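Local atomic coordinates of SM80.1 Vicilin (PDB entry 5VF5), a protein that probably serves as a 7S seed storage globulin of eggplant, built from two cupin domains and carrying a copper ion in the second of them. Residues Y12-Q17 and R31-F36; V100-G105 and R239-A244; F153-L158 and R168-F173; F227-P232 and S264-M269. All coordinates share one frame; numbering follows the deposited sequence. Where two conformers were deposited one is given.

Contact 1: residues Y12-Q17 and R31-F36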
loop_
_atom_site.group_PDB
_atom_site.type_symbol
_atom_site.label_atom_id
_atom_site.label_comp_id
_atom_site.label_asym_id
_atom_site.label_seq_id
_atom_site.Cartn_x
_atom_site.Cartn_y
_atom_site.Cartn_z
ATOM N N TYR A 12 -16.099 -2.244 -1.600
ATOM C CA TYR A 12 -14.723 -2.134 -2.019
ATOM C C TYR A 12 -14.032 -0.861 -1.566
ATOM O O TYR A 12 -12.817 -0.728 -1.698
ATOM C CB TYR A 12 -14.672 -2.198 -3.536
ATOM C CG TYR A 12 -15.325 -3.410 -4.140
ATOM C CD1 TYR A 12 -14.927 -4.672 -3.797
ATOM C CD2 TYR A 12 -16.372 -3.284 -5.029
ATOM C CE1 TYR A 12 -15.552 -5.803 -4.326
ATOM C CE2 TYR A 12 -16.985 -4.399 -5.570
ATOM C CZ TYR A 12 -16.537 -5.651 -5.234
ATOM O OH TYR A 12 -17.154 -6.771 -5.759
ATOM N N LEU A 13 -14.781 0.126 -1.086
ATOM C CA LEU A 13 -14.275 1.424 -0.694
ATOM C C LEU A 13 -14.045 1.454 0.799
ATOM O O LEU A 13 -14.959 1.110 1.573
ATOM C CB LEU A 13 -15.308 2.478 -1.063
ATOM C CG LEU A 13 -15.030 3.902 -0.602
ATOM C CD1 LEU A 13 -13.785 4.432 -1.279
ATOM C CD2 LEU A 13 -16.213 4.790 -0.949
ATOM N N PHE A 14 -12.859 1.895 1.213
ATOM C CA PHE A 14 -12.485 1.980 2.629
ATOM C C PHE A 14 -11.987 3.385 2.847
ATOM O O PHE A 14 -10.856 3.742 2.504
ATOM C CB PHE A 14 -11.415 0.965 3.001
ATOM C CG PHE A 14 -11.853 -0.475 2.871
ATOM C CD1 PHE A 14 -11.927 -1.090 1.660
ATOM C CD2 PHE A 14 -12.238 -1.205 4.000
ATOM C CE1 PHE A 14 -12.384 -2.403 1.531
ATOM C CE2 PHE A 14 -12.649 -2.527 3.887
ATOM C CZ PHE A 14 -12.749 -3.125 2.646
ATOM N N LYS A 15 -12.847 4.230 3.377
ATOM C CA LYS A 15 -12.478 5.597 3.639
ATOM C C LYS A 15 -11.334 5.689 4.681
ATOM O O LYS A 15 -11.204 4.831 5.565
ATOM C CB LYS A 15 -13.700 6.385 4.087
ATOM C CG LYS A 15 -14.748 6.519 2.985
ATOM C CD LYS A 15 -14.334 7.447 1.867
ATOM C CE LYS A 15 -14.184 8.842 2.401
ATOM N NZ LYS A 15 -13.746 9.792 1.348
ATOM N N SER A 16 -10.565 6.778 4.597
ATOM C CA SER A 16 -9.419 6.950 5.464
ATOM C C SER A 16 -9.757 6.832 6.956
ATOM O O SER A 16 -8.954 6.298 7.745
ATOM C CB SER A 16 -8.687 8.238 5.162
ATOM O OG SER A 16 -9.481 9.333 5.562
ATOM N N GLN A 17 -10.945 7.283 7.334
ATOM C CA GLN A 17 -11.359 7.247 8.736
ATOM C C GLN A 17 -11.498 5.836 9.278
ATOM O O GLN A 17 -11.557 5.652 10.487
ATOM C CB GLN A 17 -12.660 8.026 8.913
ATOM C CG GLN A 17 -12.446 9.533 8.815
ATOM N N ARG A 31 -1.677 3.274 11.889
ATOM C CA ARG A 31 -3.078 2.946 11.775
ATOM C C ARG A 31 -3.294 1.901 10.743
ATOM O O ARG A 31 -2.637 1.908 9.705
ATOM C CB ARG A 31 -3.945 4.151 11.532
ATOM C CG ARG A 31 -3.620 5.063 10.433
ATOM C CD ARG A 31 -4.460 6.338 10.686
ATOM N NE ARG A 31 -4.152 7.228 9.629
ATOM C CZ ARG A 31 -3.202 8.134 9.637
ATOM N NH1 ARG A 31 -3.028 8.848 8.553
ATOM N NH2 ARG A 31 -2.474 8.387 10.736
ATOM N N ILE A 32 -4.202 0.987 11.010
ATOM C CA ILE A 32 -4.394 -0.192 10.205
ATOM C C ILE A 32 -5.861 -0.332 9.849
ATOM O O ILE A 32 -6.776 -0.110 10.648
ATOM C CB ILE A 32 -3.867 -1.445 10.916
ATOM C CG1 ILE A 32 -3.887 -2.698 10.034
ATOM C CG2 ILE A 32 -4.539 -1.683 12.232
ATOM C CD1 ILE A 32 -3.065 -3.854 10.630
ATOM N N LEU A 33 -6.108 -0.674 8.599
ATOM C CA LEU A 33 -7.473 -0.919 8.142
ATOM C C LEU A 33 -7.955 -2.237 8.756
ATOM O O LEU A 33 -7.146 -3.144 8.969
ATOM C CB LEU A 33 -7.459 -1.019 6.629
ATOM C CG LEU A 33 -8.691 -0.809 5.850
ATOM C CD1 LEU A 33 -9.353 0.561 6.157
ATOM C CD2 LEU A 33 -8.341 -0.901 4.372
ATOM N N PRO A 34 -9.268 -2.365 9.047
ATOM C CA PRO A 34 -9.764 -3.662 9.464
ATOM C C PRO A 34 -9.520 -4.776 8.453
ATOM O O PRO A 34 -9.252 -4.489 7.272
ATOM C CB PRO A 34 -11.257 -3.419 9.677
ATOM C CG PRO A 34 -11.349 -1.955 9.954
ATOM C CD PRO A 34 -10.308 -1.334 9.051
ATOM N N LYS A 35 -9.693 -6.011 8.867
ATOM C CA LYS A 35 -9.680 -7.100 7.912
ATOM C C LYS A 35 -10.622 -6.814 6.762
ATOM O O LYS A 35 -11.706 -6.243 6.965
ATOM C CB LYS A 35 -10.147 -8.401 8.569
ATOM C CG LYS A 35 -9.101 -9.030 9.438
ATOM C CD LYS A 35 -9.554 -10.386 9.978
ATOM C CE LYS A 35 -9.925 -11.378 8.865
ATOM N NZ LYS A 35 -10.219 -12.744 9.382
ATOM N N PHE A 36 -10.254 -7.202 5.558
ATOM C CA PHE A 36 -11.085 -6.850 4.402
ATOM C C PHE A 36 -12.468 -7.493 4.396
ATOM O O PHE A 36 -13.407 -6.965 3.782
ATOM C CB PHE A 36 -10.337 -7.196 3.137
ATOM C CG PHE A 36 -9.186 -6.290 2.875
ATOM C CD1 PHE A 36 -9.404 -4.939 2.545
ATOM C CD2 PHE A 36 -7.897 -6.742 2.898
ATOM C CE1 PHE A 36 -8.344 -4.125 2.264
ATOM C CE2 PHE A 36 -6.835 -5.895 2.645
ATOM C CZ PHE A 36 -7.072 -4.590 2.305
HETATM O O HOH W 1 -5.935 6.852 7.528
#
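Leu33 and Phe36 close on the ring of Phe14 in a buried contact that joins the two halves of a bicupin. Phe14 belongs to strand 13-14, an outermost strand of the sheet that holds 265-272 and 318-321, whereas residues 31-32 end strand 28-32 of the other large antiparallel sheet. Taken in order, Arg31 comes first and is linked by solvent: its NE gives a hydrogen bond of 2.8 Å to a water lying in the guanidinium plane, and that water donates to Ser16 O. The other nitrogens of Arg31 pair with Glu55 and Asp29, so three partners pin the group. Leu33 follows, with CG anti to the backbone N (chi1 -159°). Both of its methyls thereby meet Phe14: Leu33 CD1 lies 3.8 Å from Phe14 CB, and Leu33 CD2 approaches Phe14 CG obliquely. Past Pro34 and Lys35, whose ammonium is bound by Glu47, the chain brings in Phe36. Its ring presents an edge to the face of Phe14 in a T-shaped pair, with planes at 86° and ring centroids 5.5 Å apart. Val320 of strand 318-321 touches both rings. The nearest approach of the pair is made by Phe36 CD1, which stands 3.8 Å from Phe14 CZ, while Phe14 CZ itself lies close to the plane of the Phe36 ring.

Contact 2: residues V100-G105 and R239-A244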
loop_
_atom_site.group_PDB
_atom_site.type_symbol
_atom_site.label_atom_id
_atom_site.label_comp_id
_atom_site.label_asym_id
_atom_site.label_seq_id
_atom_site.Cartn_x
_atom_site.Cartn_y
_atom_site.Cartn_z
ATOM N N VAL A 100 10.703 0.971 -2.024
ATOM C CA VAL A 100 9.985 -0.240 -1.702
ATOM C C VAL A 100 10.900 -1.180 -0.966
ATOM O O VAL A 100 11.994 -1.444 -1.437
ATOM C CB VAL A 100 9.456 -0.942 -2.966
ATOM C CG1 VAL A 100 8.710 -2.217 -2.609
ATOM C CG2 VAL A 100 8.600 0.004 -3.810
ATOM N N LEU A 101 10.460 -1.720 0.183
ATOM C CA LEU A 101 11.280 -2.591 1.009
ATOM C C LEU A 101 10.460 -3.769 1.455
ATOM O O LEU A 101 9.406 -3.576 2.088
ATOM C CB LEU A 101 11.823 -1.838 2.230
ATOM C CG LEU A 101 12.761 -2.615 3.126
ATOM C CD1 LEU A 101 14.097 -2.870 2.479
ATOM C CD2 LEU A 101 12.934 -1.861 4.441
ATOM N N ARG A 102 10.897 -4.980 1.124
ATOM C CA ARG A 102 10.301 -6.198 1.696
ATOM C C ARG A 102 10.924 -6.433 3.067
ATOM O O ARG A 102 12.138 -6.503 3.209
ATOM C CB ARG A 102 10.582 -7.355 0.758
ATOM C CG ARG A 102 10.147 -8.709 1.232
ATOM C CD ARG A 102 8.692 -8.977 0.934
ATOM N NE ARG A 102 8.464 -10.358 1.314
ATOM C CZ ARG A 102 8.247 -10.777 2.553
ATOM N NH1 ARG A 102 8.039 -9.906 3.546
ATOM N NH2 ARG A 102 8.140 -12.059 2.790
ATOM N N LEU A 103 10.058 -6.554 4.081
ATOM C CA LEU A 103 10.489 -6.816 5.448
ATOM C C LEU A 103 9.963 -8.196 5.869
ATOM O O LEU A 103 8.718 -8.443 5.972
ATOM C CB LEU A 103 9.880 -5.751 6.369
ATOM C CG LEU A 103 10.388 -5.732 7.786
ATOM C CD1 LEU A 103 11.858 -5.325 7.856
ATOM C CD2 LEU A 103 9.490 -4.790 8.604
ATOM N N HIS A 104 10.870 -9.084 6.172
ATOM C CA HIS A 104 10.499 -10.404 6.626
ATOM C C HIS A 104 9.739 -10.319 7.949
ATOM O O HIS A 104 10.057 -9.527 8.840
ATOM C CB HIS A 104 11.764 -11.289 6.815
ATOM C CG HIS A 104 12.382 -11.729 5.541
ATOM N ND1 HIS A 104 11.885 -12.776 4.798
ATOM C CD2 HIS A 104 13.469 -11.265 4.874
ATOM C CE1 HIS A 104 12.643 -12.942 3.723
ATOM N NE2 HIS A 104 13.608 -12.034 3.742
ATOM N N GLY A 105 8.752 -11.170 8.085
ATOM C CA GLY A 105 8.035 -11.287 9.334
ATOM C C GLY A 105 8.979 -11.572 10.471
ATOM O O GLY A 105 9.987 -12.258 10.299
ATOM N N ARG A 239 8.376 -12.217 -4.650
ATOM C CA ARG A 239 7.819 -13.491 -5.138
ATOM C C ARG A 239 7.117 -14.308 -4.058
ATOM O O ARG A 239 6.131 -14.955 -4.347
ATOM C CB ARG A 239 8.934 -14.334 -5.804
ATOM C CG ARG A 239 9.286 -13.782 -7.131
ATOM C CD ARG A 239 10.453 -14.523 -7.766
ATOM N NE ARG A 239 10.828 -13.839 -8.992
ATOM C CZ ARG A 239 11.981 -14.011 -9.620
ATOM N NH1 ARG A 239 12.886 -14.892 -9.178
ATOM N NH2 ARG A 239 12.219 -13.310 -10.706
ATOM N N ASP A 240 7.664 -14.318 -2.847
ATOM C CA ASP A 240 7.083 -15.100 -1.751
ATOM C C ASP A 240 5.652 -14.686 -1.397
ATOM O O ASP A 240 4.804 -15.529 -1.179
ATOM C CB ASP A 240 7.995 -15.127 -0.505
ATOM C CG ASP A 240 8.499 -13.749 -0.051
ATOM O OD1 ASP A 240 8.079 -12.664 -0.553
ATOM O OD2 ASP A 240 9.383 -13.749 0.863
ATOM N N LEU A 241 5.402 -13.380 -1.356
ATOM C CA LEU A 241 4.084 -12.844 -1.135
ATOM C C LEU A 241 3.239 -12.856 -2.412
ATOM O O LEU A 241 2.049 -12.731 -2.326
ATOM C CB LEU A 241 4.201 -11.431 -0.627
ATOM C CG LEU A 241 4.640 -11.264 0.811
ATOM C CD1 LEU A 241 4.875 -9.793 1.084
ATOM C CD2 LEU A 241 3.564 -11.783 1.733
ATOM N N ASP A 242 3.880 -12.993 -3.567
ATOM C CA ASP A 242 3.261 -12.887 -4.876
ATOM C C ASP A 242 2.541 -11.556 -4.988
ATOM O O ASP A 242 1.384 -11.480 -5.380
ATOM C CB ASP A 242 2.360 -14.074 -5.195
ATOM C CG ASP A 242 1.940 -14.103 -6.637
ATOM O OD1 ASP A 242 2.649 -13.493 -7.485
ATOM O OD2 ASP A 242 0.906 -14.727 -6.934
ATOM N N ALA A 243 3.278 -10.513 -4.659
ATOM C CA ALA A 243 2.761 -9.152 -4.613
ATOM C C ALA A 243 3.448 -8.245 -5.626
ATOM O O ALA A 243 4.599 -8.467 -6.002
ATOM C CB ALA A 243 2.865 -8.586 -3.212
ATOM N N ALA A 244 2.761 -7.196 -6.019
ATOM C CA ALA A 244 3.308 -6.123 -6.800
ATOM C C ALA A 244 3.101 -4.813 -6.086
ATOM O O ALA A 244 2.170 -4.673 -5.257
ATOM C CB ALA A 244 2.654 -6.056 -8.147
#
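The side chains of Arg102 and Asp240 approach from opposite directions and join, in the arginine conformer described, in a salt bridge that forms the tight part of this contact. The grip is side-on, one nitrogen to each oxygen: Arg102 NE donates to Asp240 OD1 at 3.0 Å with an N-H...O angle of 164°, and Arg102 NH2 donates to Asp240 OD2 at 2.8 Å. The two planes are 55° apart, so the pair is twisted: NE arrives on the syn side of OD1, whereas NH2 comes from above the carboxylate plane. Asp240 OD1 also accepts from Leu241 N on its anti side, which helps fix the carboxylate. Over one face of the guanidinium lies Leu241 CD1, 3.6 Å from Arg102 NE. This links the two cupin domains of the vicilin: strand 100-103 is an outermost strand of one antiparallel sheet, and residues 239-242 lead into strand 243-250 of another. A bend at chi2 (84°) brings the NE/NH2 edge to Asp240, and Glu70 gives Arg102 NH2 a second carboxylate. The looser side lies toward solvent, where Asp240 is exposed; His104 CE1 stays 4.4 Å from Asp240 OD2, and the imidazole makes a hydrogen bond through NE2 to Arg206 O.

Contact 3: residues F153-L158 and R168-F173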
loop_
_atom_site.group_PDB
_atom_site.type_symbol
_atom_site.label_atom_id
_atom_site.label_comp_id
_atom_site.label_asym_id
_atom_site.label_seq_id
_atom_site.Cartn_x
_atom_site.Cartn_y
_atom_site.Cartn_z
ATOM N N PHE A 153 6.775 -11.844 31.332
ATOM C CA PHE A 153 7.560 -12.859 32.028
ATOM C C PHE A 153 7.669 -12.599 33.508
ATOM O O PHE A 153 7.810 -11.448 33.959
ATOM C CB PHE A 153 8.956 -12.997 31.399
ATOM C CG PHE A 153 8.898 -13.413 29.934
ATOM C CD1 PHE A 153 8.469 -14.665 29.590
ATOM C CD2 PHE A 153 9.282 -12.550 28.928
ATOM C CE1 PHE A 153 8.401 -15.078 28.269
ATOM C CE2 PHE A 153 9.205 -12.942 27.615
ATOM C CZ PHE A 153 8.787 -14.205 27.281
ATOM N N SER A 154 7.671 -13.693 34.252
ATOM C CA SER A 154 7.834 -13.617 35.720
ATOM C C SER A 154 9.177 -13.025 36.094
ATOM O O SER A 154 10.190 -13.183 35.364
ATOM C CB SER A 154 7.711 -15.001 36.345
ATOM O OG SER A 154 6.372 -15.465 36.233
ATOM N N SER A 155 9.215 -12.360 37.235
ATOM C CA SER A 155 10.447 -11.727 37.671
ATOM C C SER A 155 11.591 -12.717 37.865
ATOM O O SER A 155 12.729 -12.378 37.544
ATOM C CB SER A 155 10.231 -10.861 38.901
ATOM O OG SER A 155 9.710 -11.612 39.948
ATOM N N ASP A 156 11.315 -13.932 38.337
ATOM C CA ASP A 156 12.403 -14.895 38.481
ATOM C C ASP A 156 12.990 -15.341 37.141
ATOM O O ASP A 156 14.198 -15.543 37.031
ATOM C CB ASP A 156 12.026 -16.081 39.348
ATOM C CG ASP A 156 10.932 -16.925 38.776
ATOM O OD1 ASP A 156 10.101 -16.420 38.001
ATOM O OD2 ASP A 156 10.887 -18.115 39.182
ATOM N N ILE A 157 12.126 -15.487 36.146
ATOM C CA ILE A 157 12.556 -15.835 34.812
ATOM C C ILE A 157 13.394 -14.682 34.213
ATOM O O ILE A 157 14.441 -14.935 33.640
ATOM C CB ILE A 157 11.334 -16.205 33.941
ATOM C CG1 ILE A 157 10.860 -17.612 34.366
ATOM C CG2 ILE A 157 11.709 -16.128 32.467
ATOM C CD1 ILE A 157 9.538 -18.017 33.745
ATOM N N LEU A 158 12.960 -13.440 34.357
ATOM C CA LEU A 158 13.756 -12.308 33.863
ATOM C C LEU A 158 15.092 -12.227 34.578
ATOM O O LEU A 158 16.132 -11.968 33.946
ATOM C CB LEU A 158 13.020 -10.957 34.033
ATOM C CG LEU A 158 11.775 -10.777 33.143
ATOM C CD1 LEU A 158 11.000 -9.523 33.550
ATOM C CD2 LEU A 158 12.141 -10.710 31.675
ATOM N N ARG A 168 16.264 -4.768 39.625
ATOM C CA ARG A 168 16.905 -3.953 38.631
ATOM C C ARG A 168 16.350 -4.189 37.203
ATOM O O ARG A 168 16.132 -3.254 36.430
ATOM C CB ARG A 168 18.370 -4.245 38.628
ATOM C CG ARG A 168 19.139 -3.331 37.738
ATOM C CD ARG A 168 20.619 -3.411 37.973
ATOM N NE ARG A 168 21.238 -2.323 37.212
ATOM C CZ ARG A 168 22.526 -2.245 36.902
ATOM N NH1 ARG A 168 23.378 -3.198 37.269
ATOM N NH2 ARG A 168 22.960 -1.199 36.199
ATOM N N ILE A 169 16.169 -5.453 36.854
ATOM C CA ILE A 169 15.590 -5.792 35.570
ATOM C C ILE A 169 14.100 -5.358 35.499
ATOM O O ILE A 169 13.649 -4.752 34.481
ATOM C CB ILE A 169 15.919 -7.270 35.193
ATOM C CG1 ILE A 169 15.642 -7.533 33.725
ATOM C CG2 ILE A 169 15.139 -8.261 36.027
ATOM C CD1 ILE A 169 16.584 -6.828 32.768
ATOM N N GLU A 170 13.343 -5.533 36.579
ATOM C CA GLU A 170 11.949 -5.091 36.564
ATOM C C GLU A 170 11.876 -3.562 36.418
ATOM O O GLU A 170 11.050 -3.056 35.651
ATOM C CB GLU A 170 11.191 -5.594 37.796
ATOM C CG GLU A 170 10.941 -7.097 37.708
ATOM C CD GLU A 170 9.846 -7.600 38.612
ATOM O OE1 GLU A 170 8.839 -8.126 38.073
ATOM O OE2 GLU A 170 9.992 -7.530 39.854
ATOM N N ARG A 171 12.795 -2.841 37.075
ATOM C CA ARG A 171 12.881 -1.384 36.930
ATOM C C ARG A 171 13.150 -0.946 35.494
ATOM O O ARG A 171 12.549 0.002 35.027
ATOM C CB ARG A 171 13.979 -0.801 37.845
ATOM C CG ARG A 171 13.864 0.687 38.071
ATOM C CD ARG A 171 14.897 1.226 39.068
ATOM N NE ARG A 171 16.013 1.904 38.383
ATOM C CZ ARG A 171 16.013 3.168 37.937
ATOM N NH1 ARG A 171 14.953 3.967 38.097
ATOM N NH2 ARG A 171 17.089 3.643 37.311
ATOM N N LEU A 172 14.033 -1.653 34.783
ATOM C CA LEU A 172 14.360 -1.361 33.381
ATOM C C LEU A 172 13.088 -1.315 32.556
ATOM O O LEU A 172 12.905 -0.445 31.709
ATOM C CB LEU A 172 15.310 -2.427 32.816
ATOM C CG LEU A 172 15.523 -2.470 31.289
ATOM C CD1 LEU A 172 16.298 -1.246 30.843
ATOM C CD2 LEU A 172 16.211 -3.745 30.823
ATOM N N PHE A 173 12.225 -2.280 32.802
ATOM C CA PHE A 173 11.017 -2.458 32.011
ATOM C C PHE A 173 9.836 -1.642 32.489
ATOM O O PHE A 173 8.759 -1.830 31.975
ATOM C CB PHE A 173 10.668 -3.933 31.856
ATOM C CG PHE A 173 11.656 -4.687 31.009
ATOM C CD1 PHE A 173 11.833 -4.361 29.682
ATOM C CD2 PHE A 173 12.413 -5.704 31.545
ATOM C CE1 PHE A 173 12.766 -5.039 28.920
ATOM C CE2 PHE A 173 13.303 -6.397 30.784
ATOM C CZ PHE A 173 13.513 -6.047 29.470
HETATM O O HOH W 2 8.143 -9.426 35.657
#
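Glu170 starts with CG anti to its carbonyl carbon (chi1 -72°) and then runs extended, which carries its carboxylate across to Ser155. The serine hydroxyl sits between the backbone N and the carbonyl carbon (chi1 58°), and the touching atom is CB: Ser155 CB lies 3.2 Å from Glu170 OE1, while Ser155 OG stays 4.1 Å from that oxygen. No direct hydrogen bond joins the segments. A water placed 2.8 Å from Glu170 OE1 and 2.7 Å from Phe153 O lies between them, although acceptors in its reach outnumber its protons. About a turn after Ser155, Leu158 CB meets CG2 of Ile169, the residue preceding Glu170, at 4.0 Å, a buried apolar pair beside the partly exposed polar one. Phe173 stacks on the ring of Tyr150. Helices 155-162 and 166-172, separated by a short turn, thus meet as a helical hairpin, consistent with the helical extension that follows the beta-barrel in each cupin domain of 7S globulins.

Contact 4: residues F227-P232 and S264-M269. With ACT (acetate ion), chain C.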
loop_
_atom_site.group_PDB
_atom_site.type_symbol
_atom_site.label_atom_id
_atom_site.label_comp_id
_atom_site.label_asym_id
_atom_site.label_seq_id
_atom_site.Cartn_x
_atom_site.Cartn_y
_atom_site.Cartn_z
ATOM N N PHE A 227 2.034 4.978 -15.374
ATOM C CA PHE A 227 1.926 3.782 -14.549
ATOM C C PHE A 227 3.270 3.084 -14.551
ATOM O O PHE A 227 3.808 2.796 -15.623
ATOM C CB PHE A 227 0.881 2.850 -15.136
ATOM C CG PHE A 227 0.694 1.608 -14.350
ATOM C CD1 PHE A 227 -0.210 1.575 -13.297
ATOM C CD2 PHE A 227 1.387 0.453 -14.665
ATOM C CE1 PHE A 227 -0.365 0.409 -12.566
ATOM C CE2 PHE A 227 1.232 -0.706 -13.933
ATOM C CZ PHE A 227 0.328 -0.736 -12.880
ATOM N N ILE A 228 3.798 2.762 -13.375
ATOM C CA ILE A 228 4.895 1.803 -13.317
ATOM C C ILE A 228 4.732 0.907 -12.131
ATOM O O ILE A 228 4.053 1.271 -11.145
ATOM C CB ILE A 228 6.264 2.416 -13.377
ATOM C CG1 ILE A 228 7.357 1.368 -13.797
ATOM C CG2 ILE A 228 6.573 3.088 -12.050
ATOM C CD1 ILE A 228 8.743 1.947 -14.037
ATOM N N GLU A 229 5.250 -0.298 -12.284
ATOM C CA GLU A 229 5.039 -1.314 -11.321
ATOM C C GLU A 229 6.283 -2.120 -11.075
ATOM O O GLU A 229 7.045 -2.426 -11.990
ATOM C CB GLU A 229 3.946 -2.196 -11.887
ATOM C CG GLU A 229 3.668 -3.451 -11.172
ATOM C CD GLU A 229 2.582 -4.208 -11.861
ATOM O OE1 GLU A 229 1.457 -3.918 -11.536
ATOM O OE2 GLU A 229 2.871 -5.084 -12.707
ATOM N N ALA A 230 6.460 -2.477 -9.814
ATOM C CA ALA A 230 7.408 -3.464 -9.381
ATOM C C ALA A 230 6.668 -4.793 -9.286
ATOM O O ALA A 230 5.822 -4.971 -8.406
ATOM C CB ALA A 230 7.995 -3.055 -8.037
ATOM N N SER A 231 6.982 -5.693 -10.215
ATOM C CA SER A 231 6.348 -7.001 -10.339
ATOM C C SER A 231 7.224 -8.073 -9.742
ATOM O O SER A 231 8.468 -7.942 -9.751
ATOM C CB SER A 231 6.152 -7.377 -11.814
ATOM O OG SER A 231 7.410 -7.666 -12.451
ATOM N N PRO A 232 6.617 -9.161 -9.257
ATOM C CA PRO A 232 7.431 -10.286 -8.796
ATOM C C PRO A 232 8.204 -10.966 -9.915
ATOM O O PRO A 232 9.159 -11.665 -9.631
ATOM C CB PRO A 232 6.413 -11.216 -8.131
ATOM C CG PRO A 232 5.126 -10.886 -8.813
ATOM C CD PRO A 232 5.183 -9.446 -9.105
ATOM N N SER A 264 -4.894 -10.053 -10.791
ATOM C CA SER A 264 -4.468 -9.474 -9.556
ATOM C C SER A 264 -5.500 -8.531 -8.982
ATOM O O SER A 264 -5.965 -7.649 -9.668
ATOM C CB SER A 264 -3.130 -8.764 -9.749
ATOM O OG SER A 264 -2.659 -8.113 -8.566
ATOM N N THR A 265 -5.843 -8.752 -7.729
ATOM C CA THR A 265 -6.656 -7.800 -6.975
ATOM C C THR A 265 -5.742 -6.688 -6.475
ATOM O O THR A 265 -4.603 -6.950 -6.042
ATOM C CB THR A 265 -7.297 -8.503 -5.762
ATOM O OG1 THR A 265 -8.222 -9.479 -6.225
ATOM C CG2 THR A 265 -8.021 -7.545 -4.843
ATOM N N ARG A 266 -6.208 -5.446 -6.574
ATOM C CA ARG A 266 -5.418 -4.277 -6.199
ATOM C C ARG A 266 -5.983 -3.577 -5.005
ATOM O O ARG A 266 -7.183 -3.396 -4.911
ATOM C CB ARG A 266 -5.284 -3.316 -7.387
ATOM C CG ARG A 266 -4.656 -3.987 -8.634
ATOM C CD ARG A 266 -3.117 -3.892 -8.547
ATOM N NE ARG A 266 -2.443 -5.060 -8.980
ATOM C CZ ARG A 266 -1.377 -5.077 -9.720
ATOM N NH1 ARG A 266 -0.906 -3.940 -10.266
ATOM N NH2 ARG A 266 -0.789 -6.220 -9.908
ATOM N N VAL A 267 -5.107 -3.225 -4.071
ATOM C CA VAL A 267 -5.490 -2.427 -2.918
ATOM C C VAL A 267 -4.836 -1.073 -3.085
ATOM O O VAL A 267 -3.611 -0.943 -2.907
ATOM C CB VAL A 267 -5.083 -3.089 -1.587
ATOM C CG1 VAL A 267 -5.593 -2.267 -0.435
ATOM C CG2 VAL A 267 -5.623 -4.515 -1.471
ATOM N N VAL A 268 -5.641 -0.108 -3.527
ATOM C CA VAL A 268 -5.179 1.189 -4.019
ATOM C C VAL A 268 -5.330 2.238 -2.948
ATOM O O VAL A 268 -6.435 2.389 -2.435
ATOM C CB VAL A 268 -6.013 1.587 -5.264
ATOM C CG1 VAL A 268 -5.686 2.994 -5.737
ATOM C CG2 VAL A 268 -5.781 0.528 -6.345
ATOM N N MET A 269 -4.259 2.900 -2.556
ATOM C CA MET A 269 -4.395 4.055 -1.600
ATOM C C MET A 269 -3.943 5.338 -2.184
ATOM O O MET A 269 -2.928 5.485 -2.892
ATOM C CB MET A 269 -3.601 3.943 -0.302
ATOM C CG MET A 269 -3.887 5.111 0.690
ATOM S SD MET A 269 -3.020 4.960 2.238
ATOM C CE MET A 269 -1.370 5.249 1.692
HETATM C C ACT C . -3.706 -0.978 -10.693
HETATM O O ACT C . -2.617 -1.627 -10.768
HETATM O OXT ACT C . -4.726 -1.387 -11.292
HETATM C CH3 ACT C . -3.831 0.315 -9.926
HETATM O O HOH W 3 0.844 -6.903 -11.750
#
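Glu229 and Arg266 reach toward each other from strands 225-230 and 265-272, which are not neighbours in their sheet; strands 243-250 and 337-344 lie between them. Their side chains cross at about a right angle, with carboxylate and guanidinium planes 61° apart. Glu229 is extended, with CG anti to the backbone N (chi1 171°), and offers OE1 end-on: Arg266 NH1 donates to Glu229 OE1 at 2.7 Å with an N-H...O angle of 169°, nearly along the C-O axis. Only one nitrogen of Arg266 binds the carboxylate directly. Another edge of the guanidinium grips a single atom, because Arg266 NE at 3.1 Å and Arg266 NH2 at 3.0 Å both bond Ser264 OG, itself tied to Ile344 O. A water accepts from Arg266 NH2 at 2.6 Å and donates weakly to Glu229 OE2, bridging the pair a second time. Phe227 turns its ring edge to the group, and Phe227 CE1 lies 3.5 Å from the O atom of a bound acetate, probably from the crystallisation liquor. That same acetate oxygen receives a bond of 2.9 Å from Arg266 NH1. Tyr259, Asn261 and Lys351 complete the acetate site, probably within the barrel of the second cupin domain. With glutamate, acetate and serine spread round its edge, the buried guanidinium probably keeps its charge, and together with Lys351 it would probably favour a small anion there, despite the nearby Glu229.

Overall arrangement
Contacts 1 and 4 are buried, contact 2 is partly so, and contact 3 lies at the periphery, its centre 38 Å from that of the chain. Contacts 1 and 2 both bridge the two large sheets, but by different means: contact 1 through aromatic and aliphatic packing, contact 2 through an ion pair beside solvent. Contact 4 stays within one of those sheets, pairs a buried arginine with a partly exposed glutamate and holds a small anion. It touches contact 1 where Phe36 CZ packs on Val267 CG1, and contact 2 through Pro232, whose O is a probable hydrogen-bond partner of Arg239 NE. Contact 3, between two helices, comes no nearer than about 17 Å to contact 2 between nearest atoms.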